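Shikimate dehydrogenase (NADP(+)) (Listeria monocytogenes, PDB 3TNL) probably catalyses the reversible NADP(H)-dependent interconversion of shikimate and 3-dehydroshikimate, the fourth of seven steps to chorismate, precursor of the aromatic amino acids. Local coordinates at residues T45-S50 with Y69-V74; N57-K62 with E304-Y309; K156-G161 with E218-E223; S227-N232 with E256-D261. One frame throughout, in Å; residues are numbered along the deposited sequence.

Contact 1 (T45-S50 with Y69-V74); sequences TPIRHS and YLAFEV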
loop_
_atom_site.group_PDB
_atom_site.type_symbol
_atom_site.label_atom_id
_atom_site.label_comp_id
_atom_site.label_asym_id
_atom_site.label_seq_id
_atom_site.Cartn_x
_atom_site.Cartn_y
_atom_site.Cartn_z
ATOM N N THR B 45 -10.220 -10.768 6.403
ATOM C CA THR B 45 -10.968 -10.082 7.476
ATOM C C THR B 45 -11.546 -11.140 8.402
ATOM O O THR B 45 -12.161 -12.092 7.938
ATOM C CB THR B 45 -12.044 -9.159 6.969
ATOM O OG1 THR B 45 -12.598 -8.450 8.087
ATOM C CG2 THR B 45 -13.142 -9.923 6.219
ATOM N N PRO B 46 -11.304 -10.993 9.725
ATOM C CA PRO B 46 -10.512 -9.960 10.395
ATOM C C PRO B 46 -9.039 -10.207 10.128
ATOM O O PRO B 46 -8.669 -11.314 9.724
ATOM C CB PRO B 46 -10.860 -10.165 11.884
ATOM C CG PRO B 46 -11.134 -11.603 11.989
ATOM C CD PRO B 46 -11.814 -11.990 10.692
ATOM N N ILE B 47 -8.196 -9.207 10.345
ATOM C CA ILE B 47 -6.784 -9.385 10.009
ATOM C C ILE B 47 -5.799 -8.429 10.669
ATOM O O ILE B 47 -4.620 -8.711 10.655
ATOM C CB ILE B 47 -6.601 -9.251 8.442
ATOM C CG1 ILE B 47 -5.267 -9.852 7.968
ATOM C CG2 ILE B 47 -6.760 -7.805 7.986
ATOM C CD1 ILE B 47 -5.133 -11.315 8.281
ATOM N N ARG B 48 -6.262 -7.322 11.248
ATOM C CA ARG B 48 -5.332 -6.318 11.760
ATOM C C ARG B 48 -4.408 -6.713 12.919
ATOM O O ARG B 48 -3.394 -6.029 13.169
ATOM C CB ARG B 48 -6.040 -4.971 11.982
ATOM C CG ARG B 48 -6.503 -4.348 10.644
ATOM C CD ARG B 48 -6.596 -2.852 10.724
ATOM N NE ARG B 48 -6.932 -2.252 9.426
ATOM C CZ ARG B 48 -6.076 -2.095 8.417
ATOM N NH1 ARG B 48 -4.816 -2.511 8.499
ATOM N NH2 ARG B 48 -6.493 -1.539 7.299
ATOM N N HIS B 49 -4.707 -7.835 13.578
ATOM C CA HIS B 49 -3.809 -8.339 14.636
ATOM C C HIS B 49 -2.750 -9.295 14.088
ATOM O O HIS B 49 -1.952 -9.830 14.854
ATOM C CB HIS B 49 -4.599 -9.023 15.753
ATOM C CG HIS B 49 -5.507 -8.095 16.495
ATOM N ND1 HIS B 49 -5.076 -7.321 17.552
ATOM C CD2 HIS B 49 -6.814 -7.789 16.311
ATOM C CE1 HIS B 49 -6.084 -6.591 18.000
ATOM N NE2 HIS B 49 -7.147 -6.851 17.261
ATOM N N SER B 50 -2.715 -9.495 12.773
ATOM C CA SER B 50 -1.740 -10.404 12.163
ATOM C C SER B 50 -0.308 -9.991 12.478
ATOM O O SER B 50 -0.010 -8.805 12.503
ATOM C CB SER B 50 -1.893 -10.399 10.639
ATOM O OG SER B 50 -0.915 -11.219 9.991
ATOM N N TYR B 69 4.952 -4.102 3.803
ATOM C CA TYR B 69 3.845 -5.056 3.816
ATOM C C TYR B 69 2.746 -4.475 4.693
ATOM O O TYR B 69 2.968 -4.091 5.838
ATOM C CB TYR B 69 4.368 -6.370 4.386
ATOM C CG TYR B 69 3.468 -7.568 4.404
ATOM C CD1 TYR B 69 2.395 -7.655 5.291
ATOM C CD2 TYR B 69 3.722 -8.657 3.591
ATOM C CE1 TYR B 69 1.613 -8.785 5.370
ATOM C CE2 TYR B 69 2.903 -9.801 3.631
ATOM C CZ TYR B 69 1.874 -9.864 4.541
ATOM O OH TYR B 69 1.090 -11.010 4.610
ATOM N N LEU B 70 1.558 -4.403 4.133
ATOM C CA LEU B 70 0.380 -3.868 4.822
ATOM C C LEU B 70 -0.824 -4.796 4.689
ATOM O O LEU B 70 -0.975 -5.504 3.695
ATOM C CB LEU B 70 -0.052 -2.514 4.255
ATOM C CG LEU B 70 0.942 -1.364 4.355
ATOM C CD1 LEU B 70 0.384 -0.153 3.573
ATOM C CD2 LEU B 70 1.195 -1.009 5.833
ATOM N N ALA B 71 -1.685 -4.769 5.705
ATOM C CA ALA B 71 -2.917 -5.528 5.732
ATOM C C ALA B 71 -4.080 -4.611 5.406
ATOM O O ALA B 71 -4.083 -3.422 5.713
ATOM C CB ALA B 71 -3.138 -6.164 7.122
ATOM N N PHE B 72 -5.079 -5.202 4.748
ATOM C CA PHE B 72 -6.368 -4.549 4.382
ATOM C C PHE B 72 -7.525 -5.475 4.739
ATOM O O PHE B 72 -7.469 -6.668 4.469
ATOM C CB PHE B 72 -6.401 -4.162 2.882
ATOM C CG PHE B 72 -5.216 -3.336 2.476
ATOM C CD1 PHE B 72 -5.211 -1.976 2.687
ATOM C CD2 PHE B 72 -4.104 -3.921 1.923
ATOM C CE1 PHE B 72 -4.100 -1.205 2.367
ATOM C CE2 PHE B 72 -2.968 -3.164 1.634
ATOM C CZ PHE B 72 -2.980 -1.791 1.843
ATOM N N GLU B 73 -8.590 -4.914 5.328
ATOM C CA GLU B 73 -9.804 -5.676 5.709
ATOM C C GLU B 73 -10.634 -5.881 4.494
ATOM O O GLU B 73 -11.340 -4.990 4.068
ATOM C CB GLU B 73 -10.590 -4.919 6.781
ATOM C CG GLU B 73 -9.799 -4.845 8.051
ATOM C CD GLU B 73 -10.437 -4.063 9.164
ATOM O OE1 GLU B 73 -10.969 -2.962 8.906
ATOM O OE2 GLU B 73 -10.355 -4.537 10.319
ATOM N N VAL B 74 -10.519 -7.075 3.948
ATOM C CA VAL B 74 -11.157 -7.430 2.707
ATOM C C VAL B 74 -11.870 -8.739 2.834
ATOM O O VAL B 74 -11.306 -9.748 3.204
ATOM C CB VAL B 74 -10.070 -7.543 1.601
ATOM C CG1 VAL B 74 -10.666 -8.028 0.275
ATOM C CG2 VAL B 74 -9.358 -6.194 1.428
HETATM O O HOH W 1 -9.141 -6.763 11.397
HETATM O O HOH W 2 -3.757 -0.782 5.797
#
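In the shikimate-binding domain, the loop that follows strand 38-44 folds back over strand 67-73, and Arg48 and Ile47 of the loop meet Ala71, Phe72 and Glu73 of the strand. Arg48 NH1 reaches Ala71 O at 3.0 Å, a weak bond since the angle at the hydrogen is 131°; the stronger partner of NH1 is Gly35 O of the second subunit. Water 2 ties the same carbonyl to the other branch, donating to Ala71 O at 2.7 Å and accepting from Arg48 NH2. Glu73 crosses the arginine chain at about a right angle, the guanidinium and carboxylate planes 45° apart. Their opposite charges stay beyond salt-bridge range, with Arg48 NE 4.1 Å from Glu73 OE1. The carboxylate instead reaches the loop backbone through water 1, which donates to Glu73 OE2 and accepts from Ile47 N at 2.8 Å. Among the apolar groups, the CG2 branch of Ile47 lies 4.1 Å from Ala71 CB and 3.8 Å from Phe72 O. With CG1 anti to the backbone N (chi1 -162°), CG2 is the branch presented to the strand. A type I turn, closed by Ser50 N to Ile47 O, then carries the chain to Ser50, the first residue of the Ser50-Leu51-Ser52 shikimate site.

Contact 2 (N57-K62 with E304-Y309); sequences NEAFAK and EMPVDY
Lys62 runs slantwise over one face of the Tyr309 ring, and its whole aliphatic chain takes part. CB starts 3.7 Å from Tyr309 CE1, CG stays over the CD1-CE1 side, and CD stands over the face, offset toward the rim on the CZ-CE2 side, 3.8 Å from the ring centroid and 16° off the normal, a CH-pi contact. CE then passes to CD2 and CE2, and NZ ends beyond them, 3.9 Å from Tyr309 CE2. The bend that lays the chain across the ring comes at chi2 (60°). Lys62 CG also touches Pro306 CG at 4.3 Å. The phenol is held from its edge: water 3, in the ring plane, accepts from Tyr309 OH at 2.6 Å and donates to both Glu58 O and Glu58 OE2. Three bonds on one water thus join the ring to the helix, while Glu58 OE1 accepts from the amides of Thr30 and Glu31 of the second subunit. One turn back from Lys62, Ala59 CB packs against Met305 CE at 4.3 Å and against Pro306 CD. Pro306 is the N-cap of helix 307-313, so helix 52-63 faces the start of the C-terminal helix, with Phe297 of helix 286-301 touching both Ala59 and Met305.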
loop_
_atom_site.group_PDB
_atom_site.type_symbol
_atom_site.label_atom_id
_atom_site.label_comp_id
_atom_site.label_asym_id
_atom_site.label_seq_id
_atom_site.Cartn_x
_atom_site.Cartn_y
_atom_site.Cartn_z
ATOM N N ASN B 57 8.082 -6.986 7.139
ATOM C CA ASN B 57 8.742 -5.679 7.236
ATOM C C ASN B 57 10.116 -5.773 7.905
ATOM O O ASN B 57 11.069 -5.131 7.491
ATOM C CB ASN B 57 7.822 -4.665 7.925
ATOM C CG ASN B 57 6.708 -4.234 7.031
ATOM O OD1 ASN B 57 6.942 -4.029 5.855
ATOM N ND2 ASN B 57 5.494 -4.114 7.567
ATOM N N GLU B 58 10.217 -6.601 8.925
ATOM C CA GLU B 58 11.522 -6.820 9.587
ATOM C C GLU B 58 12.482 -7.475 8.596
ATOM O O GLU B 58 13.663 -7.112 8.550
ATOM C CB GLU B 58 11.371 -7.649 10.860
ATOM C CG GLU B 58 10.683 -6.891 11.991
ATOM C CD GLU B 58 11.548 -5.852 12.672
ATOM O OE1 GLU B 58 10.971 -4.984 13.348
ATOM O OE2 GLU B 58 12.790 -5.922 12.563
ATOM N N ALA B 59 11.992 -8.420 7.778
ATOM C CA ALA B 59 12.829 -9.076 6.781
ATOM C C ALA B 59 13.273 -8.077 5.707
ATOM O O ALA B 59 14.459 -8.021 5.339
ATOM C CB ALA B 59 12.068 -10.301 6.127
ATOM N N PHE B 60 12.338 -7.269 5.205
ATOM C CA PHE B 60 12.703 -6.296 4.188
ATOM C C PHE B 60 13.775 -5.340 4.718
ATOM O O PHE B 60 14.764 -5.063 4.026
ATOM C CB PHE B 60 11.521 -5.446 3.737
ATOM C CG PHE B 60 10.413 -6.192 3.082
ATOM C CD1 PHE B 60 10.648 -7.174 2.154
ATOM C CD2 PHE B 60 9.099 -5.830 3.348
ATOM C CE1 PHE B 60 9.607 -7.806 1.510
ATOM C CE2 PHE B 60 8.028 -6.449 2.680
ATOM C CZ PHE B 60 8.285 -7.482 1.800
ATOM N N ALA B 61 13.561 -4.820 5.921
ATOM C CA ALA B 61 14.497 -3.871 6.538
ATOM C C ALA B 61 15.873 -4.482 6.773
ATOM O O ALA B 61 16.887 -3.840 6.480
ATOM C CB ALA B 61 13.918 -3.297 7.828
ATOM N N LYS B 62 15.904 -5.718 7.264
ATOM C CA LYS B 62 17.160 -6.437 7.495
ATOM C C LYS B 62 17.952 -6.587 6.202
ATOM O O LYS B 62 19.177 -6.357 6.185
ATOM C CB LYS B 62 16.866 -7.830 8.077
ATOM C CG LYS B 62 18.106 -8.685 8.377
ATOM C CD LYS B 62 19.010 -8.016 9.378
ATOM C CE LYS B 62 20.137 -8.960 9.814
ATOM N NZ LYS B 62 21.072 -8.273 10.750
ATOM N N GLU B 304 16.332 -14.843 -0.360
ATOM C CA GLU B 304 16.037 -15.739 0.741
ATOM C C GLU B 304 15.751 -14.965 2.021
ATOM O O GLU B 304 16.545 -14.112 2.415
ATOM C CB GLU B 304 17.272 -16.636 0.959
ATOM C CG GLU B 304 17.116 -17.695 2.018
ATOM C CD GLU B 304 18.298 -18.655 2.068
ATOM O OE1 GLU B 304 19.343 -18.385 1.431
ATOM O OE2 GLU B 304 18.171 -19.682 2.762
ATOM N N MET B 305 14.640 -15.279 2.698
ATOM C CA MET B 305 14.312 -14.654 3.996
ATOM C C MET B 305 15.231 -15.180 5.078
ATOM O O MET B 305 15.481 -16.364 5.109
ATOM C CB MET B 305 12.855 -14.978 4.425
ATOM C CG MET B 305 12.523 -14.587 5.895
ATOM S SD MET B 305 10.858 -15.043 6.521
ATOM C CE MET B 305 10.039 -14.037 5.506
ATOM N N PRO B 306 15.706 -14.299 5.983
ATOM C CA PRO B 306 16.581 -14.734 7.107
ATOM C C PRO B 306 15.701 -15.244 8.263
ATOM O O PRO B 306 15.395 -14.492 9.190
ATOM C CB PRO B 306 17.319 -13.452 7.472
ATOM C CG PRO B 306 16.375 -12.366 7.107
ATOM C CD PRO B 306 15.608 -12.830 5.909
ATOM N N VAL B 307 15.306 -16.523 8.189
ATOM C CA VAL B 307 14.338 -17.104 9.117
ATOM C C VAL B 307 14.758 -17.094 10.588
ATOM O O VAL B 307 13.948 -16.801 11.475
ATOM C CB VAL B 307 13.902 -18.551 8.658
ATOM C CG1 VAL B 307 13.111 -19.248 9.775
ATOM C CG2 VAL B 307 13.094 -18.500 7.347
ATOM N N ASP B 308 16.016 -17.425 10.847
ATOM C CA ASP B 308 16.529 -17.432 12.209
ATOM C C ASP B 308 16.460 -16.024 12.804
ATOM O O ASP B 308 16.096 -15.846 13.971
ATOM C CB ASP B 308 17.964 -17.945 12.226
ATOM C CG ASP B 308 18.082 -19.382 11.723
ATOM O OD1 ASP B 308 17.053 -20.086 11.661
ATOM O OD2 ASP B 308 19.211 -19.811 11.401
ATOM N N TYR B 309 16.794 -15.026 11.988
ATOM C CA TYR B 309 16.747 -13.630 12.416
ATOM C C TYR B 309 15.307 -13.267 12.774
ATOM O O TYR B 309 15.062 -12.696 13.827
ATOM C CB TYR B 309 17.325 -12.699 11.342
ATOM C CG TYR B 309 17.102 -11.225 11.615
ATOM C CD1 TYR B 309 16.003 -10.549 11.054
ATOM C CD2 TYR B 309 17.965 -10.510 12.438
ATOM C CE1 TYR B 309 15.782 -9.201 11.301
ATOM C CE2 TYR B 309 17.754 -9.154 12.696
ATOM C CZ TYR B 309 16.657 -8.512 12.129
ATOM O OH TYR B 309 16.447 -7.182 12.376
HETATM O O HOH W 3 14.792 -5.966 10.858
#

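Contact 3 (K156-G161 with E218-E223); sequences KMTICG and EQLRKE
Lys156 and Glu223 form the polar core of this contact: Lys156 NZ donates to Glu223 OE1 at 2.7 Å in a salt bridge. The lysine comes from the syn side of OE1, 32° out of the carboxylate plane, and the two side chains cross at about a right angle. The lysine is fully extended, which carries its amine from the strand across to the helix. The next contact along the strand is Thr158, whose OG1 lies 3.4 Å from Glu223 CB, while its CG2 packs on Leu220 CD1 at 4.0 Å. The threonine chi1 of -67° sets OG1 beside its own N, which directs the methyl at leucine and the hydroxyl at the last turn of the segment.

A second shell fixes the carboxylate. Gln219 NE2, one turn earlier, gives Glu223 OE2 a 2.8 Å bond from the anti side, nearly in its own amide plane, and Ser182 OG also bonds OE1. Each carboxylate oxygen is therefore gripped, which should limit rotation of the group. Lys156 NZ and Lys222 NZ stand 4.4 Å apart, and both form salt bridges to Glu226 OE1, so the like charges probably share compensation in this network. Thr158 OG1 finds its firmer partner in Ser227 OG, which also bonds Glu223 O.

The helical segment 218-223 runs at 143° to strand 156-160, their axes 9.6 Å apart at closest approach. It lies over one face of the parallel sheet, touching Phe184 of strand 180-185 through Leu220 and Glu223, while Met157 and Ile159 pack on helix 164-175 across the opposite face.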
loop_
_atom_site.group_PDB
_atom_site.type_symbol
_atom_site.label_atom_id
_atom_site.label_comp_id
_atom_site.label_asym_id
_atom_site.label_seq_id
_atom_site.Cartn_x
_atom_site.Cartn_y
_atom_site.Cartn_z
ATOM N N LYS B 156 3.799 -42.901 6.809
ATOM C CA LYS B 156 2.392 -42.679 7.102
ATOM C C LYS B 156 2.170 -41.574 8.107
ATOM O O LYS B 156 2.867 -41.512 9.144
ATOM C CB LYS B 156 1.773 -43.956 7.644
ATOM C CG LYS B 156 0.377 -43.870 8.039
ATOM C CD LYS B 156 -0.107 -45.312 8.265
ATOM C CE LYS B 156 -1.540 -45.363 8.593
ATOM N NZ LYS B 156 -2.095 -46.770 8.470
ATOM N N MET B 157 1.248 -40.678 7.794
ATOM C CA MET B 157 0.838 -39.624 8.701
ATOM C C MET B 157 -0.602 -39.851 9.068
ATOM O O MET B 157 -1.407 -40.228 8.222
ATOM C CB MET B 157 0.963 -38.231 8.042
ATOM C CG MET B 157 0.376 -37.080 8.883
ATOM S SD MET B 157 0.760 -35.416 8.254
ATOM C CE MET B 157 -0.062 -35.485 6.658
ATOM N N THR B 158 -0.913 -39.604 10.339
ATOM C CA THR B 158 -2.269 -39.582 10.859
ATOM C C THR B 158 -2.491 -38.099 11.238
ATOM O O THR B 158 -1.685 -37.512 11.909
ATOM C CB THR B 158 -2.501 -40.490 12.041
ATOM O OG1 THR B 158 -2.365 -41.847 11.583
ATOM C CG2 THR B 158 -3.881 -40.319 12.618
ATOM N N ILE B 159 -3.582 -37.521 10.782
ATOM C CA ILE B 159 -3.843 -36.110 11.021
ATOM C C ILE B 159 -5.298 -35.861 11.387
ATOM O O ILE B 159 -6.213 -36.484 10.829
ATOM C CB ILE B 159 -3.398 -35.292 9.790
ATOM C CG1 ILE B 159 -3.532 -33.784 10.037
ATOM C CG2 ILE B 159 -4.169 -35.708 8.524
ATOM C CD1 ILE B 159 -2.931 -32.931 8.918
ATOM N N CYS B 160 -5.504 -34.955 12.343
ATOM C CA CYS B 160 -6.821 -34.526 12.770
ATOM C C CYS B 160 -7.120 -33.182 12.122
ATOM O O CYS B 160 -6.364 -32.236 12.249
ATOM C CB CYS B 160 -6.901 -34.306 14.283
ATOM S SG CYS B 160 -6.555 -35.778 15.237
ATOM N N GLY B 161 -8.241 -33.118 11.415
ATOM C CA GLY B 161 -8.705 -31.880 10.814
ATOM C C GLY B 161 -9.021 -31.988 9.339
ATOM O O GLY B 161 -8.567 -32.885 8.625
ATOM N N GLU B 218 -10.781 -46.896 18.207
ATOM C CA GLU B 218 -10.014 -48.095 17.869
ATOM C C GLU B 218 -9.317 -47.940 16.522
ATOM O O GLU B 218 -8.169 -48.338 16.413
ATOM C CB GLU B 218 -10.826 -49.368 18.034
ATOM C CG GLU B 218 -11.045 -49.706 19.544
ATOM C CD GLU B 218 -9.748 -49.855 20.376
ATOM O OE1 GLU B 218 -8.666 -50.277 19.870
ATOM O OE2 GLU B 218 -9.816 -49.560 21.593
ATOM N N GLN B 219 -9.951 -47.301 15.548
ATOM C CA GLN B 219 -9.255 -47.048 14.287
ATOM C C GLN B 219 -8.087 -46.078 14.499
ATOM O O GLN B 219 -6.994 -46.252 13.956
ATOM C CB GLN B 219 -10.171 -46.508 13.218
ATOM C CG GLN B 219 -9.525 -46.506 11.871
ATOM C CD GLN B 219 -9.468 -47.905 11.255
ATOM O OE1 GLN B 219 -10.473 -48.613 11.229
ATOM N NE2 GLN B 219 -8.310 -48.305 10.768
ATOM N N LEU B 220 -8.318 -45.047 15.309
ATOM C CA LEU B 220 -7.245 -44.096 15.623
ATOM C C LEU B 220 -5.998 -44.774 16.245
ATOM O O LEU B 220 -4.874 -44.444 15.909
ATOM C CB LEU B 220 -7.800 -42.986 16.540
ATOM C CG LEU B 220 -6.834 -41.841 16.881
ATOM C CD1 LEU B 220 -6.423 -41.073 15.634
ATOM C CD2 LEU B 220 -7.458 -40.918 17.886
ATOM N N ARG B 221 -6.214 -45.732 17.138
ATOM C CA ARG B 221 -5.104 -46.459 17.754
ATOM C C ARG B 221 -4.260 -47.131 16.661
ATOM O O ARG B 221 -3.044 -47.030 16.661
ATOM C CB ARG B 221 -5.642 -47.513 18.719
ATOM C CG ARG B 221 -4.573 -48.223 19.523
ATOM C CD ARG B 221 -5.158 -49.244 20.487
ATOM N NE ARG B 221 -5.869 -48.545 21.548
ATOM C CZ ARG B 221 -5.242 -47.934 22.553
ATOM N NH1 ARG B 221 -5.933 -47.281 23.486
ATOM N NH2 ARG B 221 -3.931 -47.960 22.619
ATOM N N LYS B 222 -4.938 -47.802 15.725
ATOM C CA LYS B 222 -4.236 -48.496 14.640
ATOM C C LYS B 222 -3.452 -47.502 13.812
ATOM O O LYS B 222 -2.244 -47.690 13.567
ATOM C CB LYS B 222 -5.176 -49.276 13.739
ATOM C CG LYS B 222 -4.451 -49.957 12.563
ATOM C CD LYS B 222 -5.453 -50.606 11.594
ATOM C CE LYS B 222 -4.758 -51.393 10.495
ATOM N NZ LYS B 222 -4.068 -50.611 9.400
ATOM N N GLU B 223 -4.138 -46.445 13.372
ATOM C CA GLU B 223 -3.476 -45.484 12.502
ATOM C C GLU B 223 -2.229 -44.859 13.147
ATOM O O GLU B 223 -1.136 -44.814 12.520
ATOM C CB GLU B 223 -4.463 -44.433 11.967
ATOM C CG GLU B 223 -5.657 -45.013 11.213
ATOM C CD GLU B 223 -5.252 -45.999 10.171
ATOM O OE1 GLU B 223 -4.376 -45.667 9.368
ATOM O OE2 GLU B 223 -5.809 -47.127 10.156
#

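Contact 4 (S227-N232 with E256-D261); sequences SVIFTN and ELIVSD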
loop_
_atom_site.group_PDB
_atom_site.type_symbol
_atom_site.label_atom_id
_atom_site.label_comp_id
_atom_site.label_asym_id
_atom_site.label_seq_id
_atom_site.Cartn_x
_atom_site.Cartn_y
_atom_site.Cartn_z
ATOM N N SER B 227 2.000 -44.892 12.126
ATOM C CA SER B 227 2.450 -43.614 11.607
ATOM C C SER B 227 3.752 -43.127 12.150
ATOM O O SER B 227 4.077 -43.350 13.314
ATOM C CB SER B 227 1.422 -42.550 11.933
ATOM O OG SER B 227 0.189 -42.863 11.356
ATOM N N VAL B 228 4.486 -42.440 11.286
ATOM C CA VAL B 228 5.725 -41.779 11.713
ATOM C C VAL B 228 5.377 -40.471 12.497
ATOM O O VAL B 228 6.133 -40.053 13.402
ATOM C CB VAL B 228 6.639 -41.462 10.480
ATOM C CG1 VAL B 228 6.045 -40.425 9.555
ATOM C CG2 VAL B 228 7.991 -41.035 10.984
ATOM N N ILE B 229 4.205 -39.917 12.194
ATOM C CA ILE B 229 3.792 -38.649 12.773
ATOM C C ILE B 229 2.285 -38.627 12.945
ATOM O O ILE B 229 1.519 -39.156 12.115
ATOM C CB ILE B 229 4.251 -37.493 11.842
ATOM C CG1 ILE B 229 4.052 -36.123 12.519
ATOM C CG2 ILE B 229 3.617 -37.579 10.458
ATOM C CD1 ILE B 229 4.739 -34.986 11.761
ATOM N N PHE B 230 1.859 -38.002 14.057
ATOM C CA PHE B 230 0.475 -37.734 14.403
ATOM C C PHE B 230 0.395 -36.219 14.541
ATOM O O PHE B 230 1.104 -35.631 15.333
ATOM C CB PHE B 230 0.077 -38.426 15.716
ATOM C CG PHE B 230 -1.305 -38.086 16.200
ATOM C CD1 PHE B 230 -2.391 -38.323 15.398
ATOM C CD2 PHE B 230 -1.524 -37.565 17.467
ATOM C CE1 PHE B 230 -3.661 -38.044 15.828
ATOM C CE2 PHE B 230 -2.825 -37.276 17.890
ATOM C CZ PHE B 230 -3.887 -37.499 17.047
ATOM N N THR B 231 -0.487 -35.609 13.783
ATOM C CA THR B 231 -0.611 -34.161 13.724
ATOM C C THR B 231 -1.989 -33.643 14.037
ATOM O O THR B 231 -2.977 -34.168 13.555
ATOM C CB THR B 231 -0.305 -33.709 12.244
ATOM O OG1 THR B 231 1.026 -34.121 11.899
ATOM C CG2 THR B 231 -0.457 -32.185 12.048
ATOM N N ASN B 232 -2.063 -32.622 14.874
ATOM C CA ASN B 232 -3.289 -31.913 15.097
ATOM C C ASN B 232 -3.329 -30.704 14.158
ATOM O O ASN B 232 -2.465 -29.834 14.207
ATOM C CB ASN B 232 -3.427 -31.352 16.512
ATOM C CG ASN B 232 -4.678 -30.500 16.639
ATOM O OD1 ASN B 232 -5.801 -30.999 16.425
ATOM N ND2 ASN B 232 -4.515 -29.191 16.878
ATOM N N GLU B 256 8.922 -43.371 19.829
ATOM C CA GLU B 256 9.460 -43.112 18.496
ATOM C C GLU B 256 8.592 -42.206 17.643
ATOM O O GLU B 256 9.054 -41.659 16.649
ATOM C CB GLU B 256 9.698 -44.443 17.735
ATOM C CG GLU B 256 10.838 -45.245 18.307
ATOM C CD GLU B 256 11.193 -46.493 17.504
ATOM O OE1 GLU B 256 10.502 -46.797 16.499
ATOM O OE2 GLU B 256 12.187 -47.161 17.882
ATOM N N LEU B 257 7.339 -42.038 18.051
ATOM C CA LEU B 257 6.410 -41.229 17.281
ATOM C C LEU B 257 6.720 -39.734 17.377
ATOM O O LEU B 257 7.171 -39.265 18.422
ATOM C CB LEU B 257 4.998 -41.431 17.859
ATOM C CG LEU B 257 3.833 -40.662 17.278
ATOM C CD1 LEU B 257 3.539 -41.113 15.877
ATOM C CD2 LEU B 257 2.563 -40.878 18.151
ATOM N N ILE B 258 6.472 -39.010 16.294
ATOM C CA ILE B 258 6.558 -37.542 16.272
ATOM C C ILE B 258 5.151 -37.051 16.446
ATOM O O ILE B 258 4.254 -37.485 15.695
ATOM C CB ILE B 258 7.074 -37.027 14.920
ATOM C CG1 ILE B 258 8.469 -37.585 14.672
ATOM C CG2 ILE B 258 7.116 -35.490 14.907
ATOM C CD1 ILE B 258 8.818 -37.570 13.162
ATOM N N VAL B 259 4.930 -36.118 17.375
ATOM C CA VAL B 259 3.598 -35.510 17.534
ATOM C C VAL B 259 3.745 -34.020 17.194
ATOM O O VAL B 259 4.598 -33.309 17.746
ATOM C CB VAL B 259 2.995 -35.731 18.930
ATOM C CG1 VAL B 259 1.620 -35.058 19.012
ATOM C CG2 VAL B 259 2.884 -37.237 19.200
ATOM N N SER B 260 2.916 -33.581 16.266
ATOM C CA SER B 260 2.972 -32.235 15.710
ATOM C C SER B 260 1.670 -31.481 15.904
ATOM O O SER B 260 0.611 -32.092 15.834
ATOM C CB SER B 260 3.281 -32.406 14.208
ATOM O OG SER B 260 2.885 -31.295 13.433
ATOM N N ASP B 261 1.731 -30.176 16.207
ATOM C CA ASP B 261 0.517 -29.369 16.309
ATOM C C ASP B 261 0.714 -28.134 15.463
ATOM O O ASP B 261 1.817 -27.583 15.430
ATOM C CB ASP B 261 0.243 -28.999 17.787
ATOM C CG ASP B 261 -1.252 -28.807 18.077
ATOM O OD1 ASP B 261 -1.720 -29.341 19.127
ATOM O OD2 ASP B 261 -1.951 -28.208 17.242
HETATM O O HOH W 4 8.348 -41.543 14.099
#
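Strands 229-232 and 258-261 are neighbours in the parallel sheet of the Rossmann-type NAD(P)-binding domain, paired in register from Ile229-Ile258 to Asn232-Asp261, with axes 4.6 Å apart and inclined by 17°. The backbone rungs alternate: Ile258 N to Val228 O, Phe230 N to Ile258 O, Ser260 N to Phe230 O and Asn232 N to Ser260 O, all 2.9 to 3.1 Å.

On the face of Ile229 and Thr231, Ile229 CG1 lies against Ile258 CG2 at 3.9 Å. Extending away from its own N, CG1 sends CD1 into the notch between Ile258 CG2 and Ser260 CB. Ser260 CB touches both that methyl and Thr231 OG1; both hydroxyls of this row bond to Tyr141 OH. The CD1 methyl of Leu257 sits against the carbonyls of Ser227 and Val228, 3.4 Å from Ser227 O, while its CD2 meets Phe230 CB. The Phe230 ring leans away, toward Leu220 and Ile224 of helix 217-226, and meets Val259 CG1 obliquely.

At the far end Asn232 OD1 pairs with Thr234 OG1, and Asp261 OD2 also takes Val263 N. Amide and carboxylate planes stand 73° apart, and Asn232 ND2 points almost straight at Asp261 OD2, 2.8 Å away with 176° at the hydrogen.

Contact 1 lies in the substrate-binding domain, contact 2 joins its helix 52-63 to the C-terminal helix, and contacts 3 and 4 belong to the cofactor sheet. Contacts 1 and 2 touch where Asn57 OD1 takes the amide of Tyr69 (2.9 Å from Tyr69 N), and both reach the second subunit. Contacts 3 and 4, their centres 10 Å apart, share a sheet in which strands 156-160 and 229-232 are adjacent; Lys156 O lies 2.8 Å from Val228 N. The two groups do not touch; their nearest atoms, of contacts 2 and 4, are about 15 Å apart. The cofactor lies between them: NAD touches Gly161 of contact 3 and comes within about 11 Å of the Ile47 side chain in contact 1.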